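Polymeric immunoglobulin receptor (Mus musculus, PDB 4NOB) probably binds polymeric immunoglobulins and carries them across epithelia, its shed extracellular part being the secretory component. Local coordinates at residues 15-20 against 114-119; 21-26 against 78-83; 40-45 against 93-98; 84-89 against 109-114. One frame throughout, in Å; residues are numbered along the deposited sequence.

Contact 1 (15-20 against 114-119); sequences SSIEGD and SQVPEL
Ile17 and Ser114 pair as neighbours in parallel strands, and the tight part of this contact is built round them. Ser114 N gives a straight hydrogen bond to Ser16 O (2.9 Å, 175° at the hydrogen). Two residues further on, Glu18 N returns one of the same length, 2.9 Å, to Ser114 O and meets it almost in line with its carbonyl bond. The two branches of Ile17 spread over the chain from Ser114 to Val116. Ile17 CG1 stands anti to the carbonyl carbon (chi1 -60°), and Ile17 CD1 lies 3.8 Å from Ser114 CB. Ile17 CG2 lies 3.7 Å from Val116 CA and 3.9 Å from Val116 CG2. Val116 CG2 also rests 3.5 Å from Glu18 O.

A type II turn from Ile17 to Asp20 ends the first strand, with Gly19 at its positive phi. The Asp20 carboxylate folds back over it: Ile17 N donates to Asp20 OD2 at 3.0 Å, approaching from above the carboxylate plane.

The contact is looser and wetter at its margins. A water donates to Ser16 O and lies 2.6 Å from Ser114 OG, an oxygen that also has Glu112 OE2 as a neighbour. Beyond Val116 the chain leads away from the strand pair, and Pro117 barely reaches Ile17 through its ring.

Such parallel pairing of an N-terminal strand with the last one is a feature of V-set domains. Here it sets strand 13-17 on the margin of strand 105-114, with the 84-89 loop beside the turn, where Glu18 OE2 accepts from Gln88 N.

Contact 2 (21-26 against 78-83); sequences SVSITC and TFVINI. With EDO (1,2-ethanediol), chain F.
Cys26 lies against Phe79 with its CB over one face of the phenyl ring, 4.1 Å from the centroid and displaced toward the rim. Phe79 CG sits between the backbone N and the carbonyl carbon (chi1 63°), and chi2 of -78° turns the ring so that a face meets Cys26 CB; the cysteine sulfur approaches the ring only obliquely. Further along this inner face, Ile24 and Ile81 cross at a slant, Ile24 CG2 to Ile81 CD1 4.2 Å, whereas Val22 and Ile83 run side by side and point the same way. Six backbone hydrogen bonds hold these three antiparallel pairs in register.

On the other face Ser23 OG donates to Asn82 OD1 at 2.8 Å, nearly in line with the amide C=O, and Val80 CG1 packs 3.2 Å from the same hydroxyl. An alanine at Asn82 would probably leave Ser23 OG without this acceptor and set the hydroxyl free to turn. Thr25 OG1 lies 3.6 Å from Val80 CG2. An ethanediol molecule, probably from the crystallisation liquor, accepts from Ser23 N through O1.

Strand 78-83 is the middle of a three-stranded antiparallel sheet, between 22-27 and 68-73. The inner side chains of both strands face strands 39-44 and 92-98; Trp41 of strand 39-44 meets Ile24, Ile81 and Ile83.

Contact 3 (40-45 against 93-98); sequences YWCRQG and SYKCGL. With EDO (1,2-ethanediol), chain E.
Trp41 and Tyr94 dominate the aromatic packing. Tyr94 CB sits over the indole six-membered ring, 3.6 Å from its centroid, and the two ring planes, only 6° from parallel, are slid so far apart that they barely overlap. Arg43 CG lies over a face of the Tyr94 ring, 4.2 Å from its centroid. On the opposite face of the sheet, Gly97 CA packs over the Tyr40 ring at 3.8 Å from the centroid; a CB at this glycine would collide with Tyr40 CZ.

Hydrogen bonding is mostly main-chain: five N-H...O bonds join the antiparallel strands from Tyr40 to Gln44. A water bridges Gln44 NE2 and Tyr94 O. Among charged groups, Arg43 NH1 donates to Asp89 O, while Lys95 NZ, whose chain crosses Gln44 at about a right angle, forms a salt bridge with Asp108.

An alanine in place of Trp41 would probably open a gap beside Tyr94 CB and leave Tyr64 OH without its indole N-H mate.

Cys96, disulfide-bonded to Cys26, lies with its CB 4.0 Å from Trp41 CE3. This cystine with its neighbouring tryptophan is the hallmark core of the immunoglobulin fold, and Tyr94 OH bonded to Asp90 O forms the tyrosine corner.

Contact 4 (84-89 against 109-114); sequences EQLTQD and VSLEVS. With MG (magnesium ion), chain C.
Val113 presses its CG1 methyl against the main chain of Thr87, 3.2 Å from the carbonyl O, where the loop between strands 78-83 and 92-98 of this immunoglobulin V-set domain, the E-F loop, meets the end of the last strand, G. CG1 stands anti to the backbone N (chi1 -180°), and the same methyl also touches Leu86 CB at 4.0 Å. Leu86 then reaches inward, its CD2 coming within 4.5 Å of Leu111 CD2 in the interior. On the outer side Gln88 lies against the strand's backbone, with CG 3.5 Å from Val113 O and its CA-H directed at the same oxygen.

Packing thus makes the direct contact, and water supplies the polar link. One water donates to Val113 O at 2.8 Å and accepts from Gln88 NE2, and it is also a ligand of the magnesium ion at 1.9 Å. The metal would probably polarise this water and strengthen its donation to the carbonyl.

The next shell fixes the loop. Thr87 OG1 accepts from Asp89 N at 3.1 Å, an ST turn that starts the short 3-10 segment. Asp90 OD2 takes the N-H of Thr87. Thr91 OG1 bonds both Gln88 O and Val113 N, tying loop to strand from one side chain.

Glu112 leaves the strand away from the loop, but its bent chain (chi2 67°) brings the carboxylate back to the magnesium site. The carboxylate reaches the magnesium through a single oxygen, OE2, at 2.1 Å, while OE1 accepts a hydrogen bond from another of the four metal-bound waters.

From the N terminus, the 15-20 segment opens first and is met last, by 114-119, so contact 1 closes a loop that encloses the other three contacts. Contact 2 joins 21-26 to 78-83 within the three-stranded sheet. The 40-45 segment starts inside that loop but finds 93-98 beyond it, so contacts 2 and 3 cross; the Cys26-Cys96 disulfide bonds the two facing sheets there. Contact 4 begins after contact 2 has closed, and it crosses contact 3, since 93-98 lies between 84-89 and 109-114. Contacts 1 and 4 share Ser114, bringing the N-terminal strand, the 84-89 loop and the final strand together at one end of the sandwich.

Contact 1 (15-20 against 114-119)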
loop_
_atom_site.group_PDB
_atom_site.type_symbol
_atom_site.label_atom_id
_atom_site.label_comp_id
_atom_site.label_asym_id
_atom_site.label_seq_id
_atom_site.Cartn_x
_atom_site.Cartn_y
_atom_site.Cartn_z
ATOM N N SER A 15 -7.092 9.753 -2.998
ATOM C CA SER A 15 -8.299 10.314 -2.350
ATOM C C SER A 15 -9.452 9.358 -2.619
ATOM O O SER A 15 -9.634 8.909 -3.755
ATOM C CB SER A 15 -8.645 11.614 -2.969
ATOM O OG SER A 15 -7.605 12.531 -2.723
ATOM N N SER A 16 -10.230 9.032 -1.597
ATOM C CA SER A 16 -11.386 8.168 -1.702
ATOM C C SER A 16 -12.453 8.661 -0.763
ATOM O O SER A 16 -12.285 9.663 -0.023
ATOM C CB SER A 16 -10.971 6.765 -1.327
ATOM O OG SER A 16 -11.963 5.849 -1.835
ATOM N N ILE A 17 -13.606 7.989 -0.822
ATOM C CA ILE A 17 -14.734 8.206 0.059
ATOM C C ILE A 17 -15.031 6.941 0.816
ATOM O O ILE A 17 -14.826 5.799 0.335
ATOM C CB ILE A 17 -15.952 8.599 -0.794
ATOM C CG1 ILE A 17 -15.661 9.895 -1.598
ATOM C CG2 ILE A 17 -17.164 8.790 0.042
ATOM C CD1 ILE A 17 -15.371 11.063 -0.721
ATOM N N GLU A 18 -15.589 7.072 1.996
ATOM C CA GLU A 18 -15.983 5.917 2.800
ATOM C C GLU A 18 -16.863 4.964 2.037
ATOM O O GLU A 18 -17.804 5.383 1.353
ATOM C CB GLU A 18 -16.751 6.263 4.089
ATOM C CG GLU A 18 -16.095 7.057 5.170
ATOM C CD GLU A 18 -16.614 6.601 6.529
ATOM O OE1 GLU A 18 -17.884 6.537 6.697
ATOM O OE2 GLU A 18 -15.816 6.399 7.442
ATOM N N GLY A 19 -16.465 3.704 2.089
ATOM C CA GLY A 19 -17.149 2.626 1.341
ATOM C C GLY A 19 -16.473 2.188 0.086
ATOM O O GLY A 19 -16.793 1.066 -0.391
ATOM N N ASP A 20 -15.616 3.036 -0.488
ATOM C CA ASP A 20 -14.913 2.842 -1.694
ATOM C C ASP A 20 -13.826 1.759 -1.450
ATOM O O ASP A 20 -13.407 1.430 -0.288
ATOM C CB ASP A 20 -14.154 4.093 -2.138
ATOM C CG ASP A 20 -14.931 5.160 -2.892
ATOM O OD1 ASP A 20 -16.090 4.974 -3.180
ATOM O OD2 ASP A 20 -14.189 6.212 -3.227
ATOM N N SER A 114 -12.462 10.425 2.736
ATOM C CA SER A 114 -13.389 11.426 3.241
ATOM C C SER A 114 -14.789 10.865 3.453
ATOM O O SER A 114 -15.161 9.756 3.003
ATOM C CB SER A 114 -13.477 12.514 2.269
ATOM O OG SER A 114 -12.173 13.078 2.048
ATOM N N GLN A 115 -15.573 11.600 4.241
ATOM C CA GLN A 115 -16.919 11.216 4.557
ATOM C C GLN A 115 -17.705 11.207 3.233
ATOM O O GLN A 115 -17.430 11.905 2.275
ATOM C CB GLN A 115 -17.493 12.225 5.571
ATOM C CG GLN A 115 -17.744 13.615 5.024
ATOM C CD GLN A 115 -17.857 14.629 6.112
ATOM O OE1 GLN A 115 -18.964 15.124 6.447
ATOM N NE2 GLN A 115 -16.743 14.970 6.623
ATOM N N VAL A 116 -18.726 10.356 3.264
ATOM C CA VAL A 116 -19.697 10.332 2.184
ATOM C C VAL A 116 -20.467 11.673 2.296
ATOM O O VAL A 116 -20.916 12.048 3.393
ATOM C CB VAL A 116 -20.741 9.204 2.336
ATOM C CG1 VAL A 116 -21.614 9.218 1.110
ATOM C CG2 VAL A 116 -20.124 7.844 2.386
ATOM N N PRO A 117 -20.534 12.373 1.177
ATOM C CA PRO A 117 -21.218 13.643 1.222
ATOM C C PRO A 117 -22.713 13.481 1.585
ATOM O O PRO A 117 -23.341 12.450 1.261
ATOM C CB PRO A 117 -21.049 14.141 -0.216
ATOM C CG PRO A 117 -19.767 13.599 -0.675
ATOM C CD PRO A 117 -19.823 12.205 -0.110
ATOM N N GLU A 118 -23.255 14.488 2.276
ATOM C CA GLU A 118 -24.649 14.442 2.721
ATOM C C GLU A 118 -25.437 14.572 1.392
ATOM O O GLU A 118 -24.983 15.185 0.420
ATOM C CB GLU A 118 -25.058 15.587 3.677
ATOM C CG GLU A 118 -24.201 15.740 4.938
ATOM C CD GLU A 118 -24.289 14.611 5.950
ATOM O OE1 GLU A 118 -25.361 13.995 6.127
ATOM O OE2 GLU A 118 -23.244 14.394 6.636
ATOM N N LEU A 119 -26.622 13.982 1.372
ATOM C CA LEU A 119 -27.441 14.129 0.157
ATOM C C LEU A 119 -28.153 15.508 0.089
ATOM O O LEU A 119 -28.819 15.869 1.068
ATOM C CB LEU A 119 -28.444 12.974 0.034
ATOM C CG LEU A 119 -27.787 11.604 -0.110
ATOM C CD1 LEU A 119 -28.836 10.502 0.059
ATOM C CD2 LEU A 119 -27.038 11.572 -1.429
HETATM O O HOH W 1 -10.854 12.300 -0.106
#

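Contact 2 (21-26 against 78-83)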
loop_
_atom_site.group_PDB
_atom_site.type_symbol
_atom_site.label_atom_id
_atom_site.label_comp_id
_atom_site.label_asym_id
_atom_site.label_seq_id
_atom_site.Cartn_x
_atom_site.Cartn_y
_atom_site.Cartn_z
ATOM N N SER A 21 -13.252 1.332 -2.574
ATOM C CA SER A 21 -12.064 0.534 -2.714
ATOM C C SER A 21 -11.036 1.335 -3.467
ATOM O O SER A 21 -11.356 2.182 -4.349
ATOM C CB SER A 21 -12.373 -0.701 -3.519
ATOM O OG SER A 21 -13.333 -1.568 -2.954
ATOM N N VAL A 22 -9.767 1.021 -3.180
ATOM C CA VAL A 22 -8.675 1.551 -3.948
ATOM C C VAL A 22 -7.721 0.453 -4.413
ATOM O O VAL A 22 -7.700 -0.643 -3.868
ATOM C CB VAL A 22 -7.846 2.589 -3.244
ATOM C CG1 VAL A 22 -8.643 3.856 -3.004
ATOM C CG2 VAL A 22 -7.257 1.999 -1.987
ATOM N N SER A 23 -6.998 0.733 -5.519
ATOM C CA SER A 23 -6.022 -0.179 -6.071
ATOM C C SER A 23 -4.788 0.570 -6.339
ATOM O O SER A 23 -4.778 1.426 -7.290
ATOM C CB SER A 23 -6.538 -0.785 -7.338
ATOM O OG SER A 23 -5.744 -1.783 -7.894
ATOM N N ILE A 24 -3.778 0.368 -5.498
ATOM C CA ILE A 24 -2.548 1.219 -5.500
ATOM C C ILE A 24 -1.439 0.471 -6.150
ATOM O O ILE A 24 -1.063 -0.590 -5.683
ATOM C CB ILE A 24 -2.189 1.543 -4.084
ATOM C CG1 ILE A 24 -3.276 2.511 -3.488
ATOM C CG2 ILE A 24 -0.800 2.157 -3.928
ATOM C CD1 ILE A 24 -3.248 2.643 -2.020
ATOM N N THR A 25 -0.921 0.949 -7.290
ATOM C CA THR A 25 0.162 0.323 -8.028
ATOM C C THR A 25 1.465 0.991 -7.680
ATOM O O THR A 25 1.611 2.214 -7.697
ATOM C CB THR A 25 0.019 0.439 -9.562
ATOM O OG1 THR A 25 -1.149 -0.338 -9.919
ATOM C CG2 THR A 25 1.215 -0.060 -10.284
ATOM N N CYS A 26 2.396 0.181 -7.223
ATOM C CA CYS A 26 3.813 0.598 -6.979
ATOM C C CYS A 26 4.690 -0.091 -8.007
ATOM O O CYS A 26 4.592 -1.289 -8.255
ATOM C CB CYS A 26 4.237 0.360 -5.581
ATOM S SG CYS A 26 3.343 1.590 -4.473
ATOM N N THR A 78 5.749 -4.482 -11.240
ATOM C CA THR A 78 4.902 -3.763 -10.344
ATOM C C THR A 78 4.308 -4.687 -9.300
ATOM O O THR A 78 4.315 -5.897 -9.460
ATOM C CB THR A 78 3.695 -3.086 -11.056
ATOM O OG1 THR A 78 2.763 -4.039 -11.568
ATOM C CG2 THR A 78 4.192 -2.204 -12.180
ATOM N N PHE A 79 3.758 -4.085 -8.265
ATOM C CA PHE A 79 2.791 -4.797 -7.397
ATOM C C PHE A 79 1.643 -3.879 -7.048
ATOM O O PHE A 79 1.752 -2.656 -7.195
ATOM C CB PHE A 79 3.452 -5.358 -6.088
ATOM C CG PHE A 79 4.037 -4.361 -5.109
ATOM C CD1 PHE A 79 5.275 -3.788 -5.358
ATOM C CD2 PHE A 79 3.376 -4.076 -3.878
ATOM C CE1 PHE A 79 5.812 -2.873 -4.448
ATOM C CE2 PHE A 79 3.971 -3.209 -2.999
ATOM C CZ PHE A 79 5.158 -2.669 -3.261
ATOM N N VAL A 80 0.519 -4.484 -6.698
ATOM C CA VAL A 80 -0.727 -3.756 -6.444
ATOM C C VAL A 80 -1.221 -4.066 -5.028
ATOM O O VAL A 80 -1.174 -5.238 -4.620
ATOM C CB VAL A 80 -1.761 -4.044 -7.491
ATOM C CG1 VAL A 80 -3.012 -3.269 -7.272
ATOM C CG2 VAL A 80 -1.229 -3.784 -8.857
ATOM N N ILE A 81 -1.647 -3.013 -4.337
ATOM C CA ILE A 81 -2.304 -3.167 -3.067
ATOM C C ILE A 81 -3.740 -2.767 -3.232
ATOM O O ILE A 81 -4.058 -1.636 -3.581
ATOM C CB ILE A 81 -1.619 -2.261 -2.007
ATOM C CG1 ILE A 81 -0.127 -2.517 -1.903
ATOM C CG2 ILE A 81 -2.267 -2.471 -0.668
ATOM C CD1 ILE A 81 0.730 -1.393 -2.359
ATOM N N ASN A 82 -4.618 -3.725 -3.012
ATOM C CA ASN A 82 -6.090 -3.478 -3.062
ATOM C C ASN A 82 -6.624 -3.396 -1.664
ATOM O O ASN A 82 -6.326 -4.273 -0.841
ATOM C CB ASN A 82 -6.749 -4.617 -3.827
ATOM C CG ASN A 82 -6.415 -4.642 -5.319
ATOM O OD1 ASN A 82 -6.224 -3.629 -5.902
ATOM N ND2 ASN A 82 -6.380 -5.804 -5.872
ATOM N N ILE A 83 -7.358 -2.352 -1.367
ATOM C CA ILE A 83 -7.937 -2.089 -0.053
ATOM C C ILE A 83 -9.370 -1.724 -0.236
ATOM O O ILE A 83 -9.665 -0.793 -0.953
ATOM C CB ILE A 83 -7.204 -0.978 0.756
ATOM C CG1 ILE A 83 -5.642 -1.109 0.636
ATOM C CG2 ILE A 83 -7.646 -1.053 2.201
ATOM C CD1 ILE A 83 -4.985 0.126 1.132
HETATM C C1 EDO F . -6.798 4.659 -6.630
HETATM O O1 EDO F . -7.486 3.384 -6.722
HETATM C C2 EDO F . -5.385 4.379 -6.151
HETATM O O2 EDO F . -4.274 4.780 -6.999
HETATM O O HOH W 2 -9.393 -2.278 -5.331
#

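Contact 3 (40-45 against 93-98)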
loop_
_atom_site.group_PDB
_atom_site.type_symbol
_atom_site.label_atom_id
_atom_site.label_comp_id
_atom_site.label_asym_id
_atom_site.label_seq_id
_atom_site.Cartn_x
_atom_site.Cartn_y
_atom_site.Cartn_z
ATOM N N TYR A 40 5.802 -4.965 0.512
ATOM C CA TYR A 40 4.973 -4.608 1.690
ATOM C C TYR A 40 4.204 -3.323 1.488
ATOM O O TYR A 40 4.571 -2.466 0.692
ATOM C CB TYR A 40 5.832 -4.532 2.976
ATOM C CG TYR A 40 6.872 -3.474 2.963
ATOM C CD1 TYR A 40 6.577 -2.136 3.257
ATOM C CD2 TYR A 40 8.183 -3.724 2.585
ATOM C CE1 TYR A 40 7.544 -1.163 3.190
ATOM C CE2 TYR A 40 9.114 -2.729 2.512
ATOM C CZ TYR A 40 8.789 -1.426 2.804
ATOM O OH TYR A 40 9.741 -0.396 2.821
ATOM N N TRP A 41 3.181 -3.177 2.322
ATOM C CA TRP A 41 2.393 -1.983 2.497
ATOM C C TRP A 41 2.364 -1.792 4.018
ATOM O O TRP A 41 1.923 -2.656 4.746
ATOM C CB TRP A 41 1.015 -2.148 1.930
ATOM C CG TRP A 41 0.011 -1.080 2.177
ATOM C CD1 TRP A 41 -1.075 -1.189 3.004
ATOM C CD2 TRP A 41 -0.060 0.234 1.588
ATOM N NE1 TRP A 41 -1.820 -0.034 3.000
ATOM C CE2 TRP A 41 -1.238 0.838 2.081
ATOM C CE3 TRP A 41 0.736 0.935 0.681
ATOM C CZ2 TRP A 41 -1.659 2.105 1.688
ATOM C CZ3 TRP A 41 0.314 2.181 0.298
ATOM C CH2 TRP A 41 -0.876 2.740 0.798
ATOM N N CYS A 42 2.721 -0.597 4.457
ATOM C CA CYS A 42 2.808 -0.285 5.905
ATOM C C CYS A 42 2.251 1.126 6.167
ATOM O O CYS A 42 2.229 1.981 5.297
ATOM C CB CYS A 42 4.242 -0.425 6.398
ATOM S SG CYS A 42 5.450 0.702 5.682
ATOM N N ARG A 43 1.795 1.329 7.415
ATOM C CA ARG A 43 1.307 2.627 7.881
ATOM C C ARG A 43 2.291 3.260 8.824
ATOM O O ARG A 43 2.770 2.628 9.745
ATOM C CB ARG A 43 -0.027 2.416 8.657
ATOM C CG ARG A 43 -0.700 3.737 9.051
ATOM C CD ARG A 43 -2.183 3.566 9.557
ATOM N NE ARG A 43 -2.800 4.897 9.660
ATOM C CZ ARG A 43 -4.073 5.082 9.706
ATOM N NH1 ARG A 43 -4.915 4.099 9.659
ATOM N NH2 ARG A 43 -4.510 6.320 9.878
ATOM N N GLN A 44 2.656 4.488 8.475
ATOM C CA GLN A 44 3.540 5.274 9.331
ATOM C C GLN A 44 2.833 5.712 10.579
ATOM O O GLN A 44 1.697 6.205 10.590
ATOM C CB GLN A 44 3.952 6.527 8.557
ATOM C CG GLN A 44 4.679 6.275 7.287
ATOM C CD GLN A 44 5.684 7.335 6.916
ATOM O OE1 GLN A 44 6.750 7.396 7.538
ATOM N NE2 GLN A 44 5.371 8.160 5.895
ATOM N N GLY A 45 3.485 5.472 11.726
ATOM C CA GLY A 45 2.874 5.821 12.977
ATOM C C GLY A 45 3.633 6.895 13.760
ATOM O O GLY A 45 4.647 7.346 13.345
ATOM N N SER A 93 -0.762 8.108 6.492
ATOM C CA SER A 93 0.536 8.154 5.764
ATOM C C SER A 93 1.068 6.725 5.734
ATOM O O SER A 93 1.177 6.079 6.756
ATOM C CB SER A 93 1.538 9.045 6.497
ATOM O OG SER A 93 1.064 10.379 6.502
ATOM N N TYR A 94 1.284 6.245 4.518
ATOM C CA TYR A 94 1.693 4.861 4.226
ATOM C C TYR A 94 2.939 4.805 3.381
ATOM O O TYR A 94 3.357 5.791 2.760
ATOM C CB TYR A 94 0.525 4.135 3.511
ATOM C CG TYR A 94 -0.737 4.025 4.316
ATOM C CD1 TYR A 94 -1.640 5.055 4.367
ATOM C CD2 TYR A 94 -1.036 2.875 4.977
ATOM C CE1 TYR A 94 -2.801 4.957 5.147
ATOM C CE2 TYR A 94 -2.225 2.737 5.709
ATOM C CZ TYR A 94 -3.112 3.777 5.772
ATOM O OH TYR A 94 -4.307 3.612 6.464
ATOM N N LYS A 95 3.496 3.582 3.282
ATOM C CA LYS A 95 4.548 3.312 2.325
ATOM C C LYS A 95 4.282 1.997 1.580
ATOM O O LYS A 95 3.788 1.068 2.220
ATOM C CB LYS A 95 5.951 3.248 2.983
ATOM C CG LYS A 95 6.406 4.499 3.646
ATOM C CD LYS A 95 7.777 4.260 4.244
ATOM C CE LYS A 95 8.159 5.386 5.177
ATOM N NZ LYS A 95 8.363 6.691 4.486
ATOM N N CYS A 96 4.560 1.984 0.305
ATOM C CA CYS A 96 4.736 0.703 -0.387
ATOM C C CYS A 96 6.228 0.488 -0.563
ATOM O O CYS A 96 6.951 1.464 -0.801
ATOM C CB CYS A 96 3.995 0.646 -1.702
ATOM S SG CYS A 96 4.609 1.844 -2.906
ATOM N N GLY A 97 6.733 -0.719 -0.438
ATOM C CA GLY A 97 8.107 -0.956 -0.555
ATOM C C GLY A 97 8.522 -2.362 -0.809
ATOM O O GLY A 97 7.725 -3.313 -0.831
ATOM N N LEU A 98 9.866 -2.494 -0.935
ATOM C CA LEU A 98 10.551 -3.762 -1.168
ATOM C C LEU A 98 11.541 -4.003 -0.020
ATOM O O LEU A 98 12.267 -3.098 0.384
ATOM C CB LEU A 98 11.331 -3.750 -2.476
ATOM C CG LEU A 98 10.560 -4.181 -3.738
ATOM C CD1 LEU A 98 9.366 -3.344 -3.965
ATOM C CD2 LEU A 98 11.528 -4.148 -4.930
HETATM C C1 EDO E . -6.247 0.361 9.231
HETATM O O1 EDO E . -6.709 1.724 9.339
HETATM C C2 EDO E . -4.819 0.411 8.882
HETATM O O2 EDO E . -4.061 1.018 9.934
HETATM O O HOH W 3 12.270 -1.330 2.507
HETATM O O HOH W 4 -0.510 7.302 9.346
HETATM O O HOH W 5 3.773 8.350 3.795
#

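Contact 4 (84-89 against 109-114)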
loop_
_atom_site.group_PDB
_atom_site.type_symbol
_atom_site.label_atom_id
_atom_site.label_comp_id
_atom_site.label_asym_id
_atom_site.label_seq_id
_atom_site.Cartn_x
_atom_site.Cartn_y
_atom_site.Cartn_z
ATOM N N GLU A 84 -10.241 -2.456 0.414
ATOM C CA GLU A 84 -11.681 -2.327 0.258
ATOM C C GLU A 84 -12.340 -1.870 1.544
ATOM O O GLU A 84 -11.765 -1.864 2.602
ATOM C CB GLU A 84 -12.329 -3.614 -0.266
ATOM C CG GLU A 84 -11.565 -4.084 -1.479
ATOM C CD GLU A 84 -11.332 -5.522 -1.640
ATOM O OE1 GLU A 84 -11.879 -6.305 -0.781
ATOM O OE2 GLU A 84 -10.616 -5.826 -2.706
ATOM N N GLN A 85 -13.612 -1.500 1.437
ATOM C CA GLN A 85 -14.409 -1.121 2.622
ATOM C C GLN A 85 -13.735 -0.028 3.413
ATOM O O GLN A 85 -13.621 -0.079 4.606
ATOM C CB GLN A 85 -14.721 -2.336 3.483
ATOM C CG GLN A 85 -15.508 -3.346 2.690
ATOM C CD GLN A 85 -15.806 -4.574 3.508
ATOM O OE1 GLN A 85 -16.441 -4.461 4.568
ATOM N NE2 GLN A 85 -15.267 -5.749 3.081
ATOM N N LEU A 86 -13.251 0.993 2.690
ATOM C CA LEU A 86 -12.523 2.074 3.331
ATOM C C LEU A 86 -13.389 2.826 4.272
ATOM O O LEU A 86 -14.603 2.994 4.036
ATOM C CB LEU A 86 -11.905 2.984 2.298
ATOM C CG LEU A 86 -10.823 2.369 1.441
ATOM C CD1 LEU A 86 -10.470 3.239 0.313
ATOM C CD2 LEU A 86 -9.519 2.110 2.234
ATOM N N THR A 87 -12.808 3.294 5.334
ATOM C CA THR A 87 -13.476 4.294 6.179
ATOM C C THR A 87 -12.519 5.439 6.447
ATOM O O THR A 87 -11.313 5.454 6.124
ATOM C CB THR A 87 -13.963 3.731 7.519
ATOM O OG1 THR A 87 -12.860 3.641 8.424
ATOM C CG2 THR A 87 -14.658 2.428 7.322
ATOM N N GLN A 88 -13.041 6.534 7.065
ATOM C CA GLN A 88 -12.206 7.617 7.458
ATOM C C GLN A 88 -11.011 7.208 8.304
ATOM O O GLN A 88 -9.964 7.847 8.263
ATOM C CB GLN A 88 -12.975 8.729 8.127
ATOM C CG GLN A 88 -14.062 9.374 7.334
ATOM C CD GLN A 88 -14.785 10.361 8.176
ATOM O OE1 GLN A 88 -15.738 9.915 8.956
ATOM N NE2 GLN A 88 -14.511 11.564 8.022
ATOM N N ASP A 89 -11.142 6.130 9.062
ATOM C CA ASP A 89 -10.056 5.639 9.915
ATOM C C ASP A 89 -8.840 5.078 9.103
ATOM O O ASP A 89 -7.738 4.957 9.635
ATOM C CB ASP A 89 -10.567 4.628 10.948
ATOM C CG ASP A 89 -11.539 5.237 11.921
ATOM O OD1 ASP A 89 -11.583 6.448 12.064
ATOM O OD2 ASP A 89 -12.233 4.411 12.540
ATOM N N VAL A 109 2.919 7.163 0.294
ATOM C CA VAL A 109 1.564 7.336 -0.214
ATOM C C VAL A 109 0.714 7.981 0.879
ATOM O O VAL A 109 0.622 7.432 2.012
ATOM C CB VAL A 109 0.996 5.989 -0.628
ATOM C CG1 VAL A 109 -0.444 6.166 -1.103
ATOM C CG2 VAL A 109 1.827 5.310 -1.678
ATOM N N SER A 110 0.041 9.098 0.599
ATOM C CA SER A 110 -0.876 9.684 1.525
ATOM C C SER A 110 -2.284 9.251 1.096
ATOM O O SER A 110 -2.715 9.427 -0.047
ATOM C CB SER A 110 -0.755 11.166 1.385
ATOM O OG SER A 110 -1.800 11.860 2.059
ATOM N N LEU A 111 -2.987 8.564 2.011
ATOM C CA LEU A 111 -4.333 8.093 1.687
ATOM C C LEU A 111 -5.314 8.982 2.468
ATOM O O LEU A 111 -5.222 9.068 3.700
ATOM C CB LEU A 111 -4.472 6.623 2.100
ATOM C CG LEU A 111 -5.832 5.984 1.948
ATOM C CD1 LEU A 111 -6.343 6.044 0.528
ATOM C CD2 LEU A 111 -5.799 4.550 2.509
ATOM N N GLU A 112 -6.256 9.586 1.761
ATOM C CA GLU A 112 -7.291 10.384 2.381
ATOM C C GLU A 112 -8.622 9.726 2.091
ATOM O O GLU A 112 -8.995 9.593 0.920
ATOM C CB GLU A 112 -7.347 11.833 1.871
ATOM C CG GLU A 112 -8.651 12.544 2.317
ATOM C CD GLU A 112 -8.828 12.811 3.842
ATOM O OE1 GLU A 112 -7.813 12.844 4.592
ATOM O OE2 GLU A 112 -10.021 13.038 4.273
ATOM N N VAL A 113 -9.342 9.356 3.106
ATOM C CA VAL A 113 -10.670 8.803 2.932
ATOM C C VAL A 113 -11.667 9.798 3.591
ATOM O O VAL A 113 -11.694 9.940 4.791
ATOM C CB VAL A 113 -10.840 7.416 3.546
ATOM C CG1 VAL A 113 -12.228 6.866 3.346
ATOM C CG2 VAL A 113 -9.823 6.448 2.999
ATOM N N SER A 114 -12.462 10.425 2.736
ATOM C CA SER A 114 -13.389 11.426 3.241
ATOM C C SER A 114 -14.789 10.865 3.453
ATOM O O SER A 114 -15.161 9.756 3.003
ATOM C CB SER A 114 -13.477 12.514 2.269
ATOM O OG SER A 114 -12.173 13.078 2.048
HETATM MG MG MG C . -10.739 13.711 6.159
HETATM O O HOH W 6 -11.758 12.092 6.558
HETATM O O HOH W 7 -9.031 13.226 7.057
HETATM O O HOH W 8 -12.308 14.430 4.947
HETATM O O HOH W 9 -9.982 15.638 5.616
#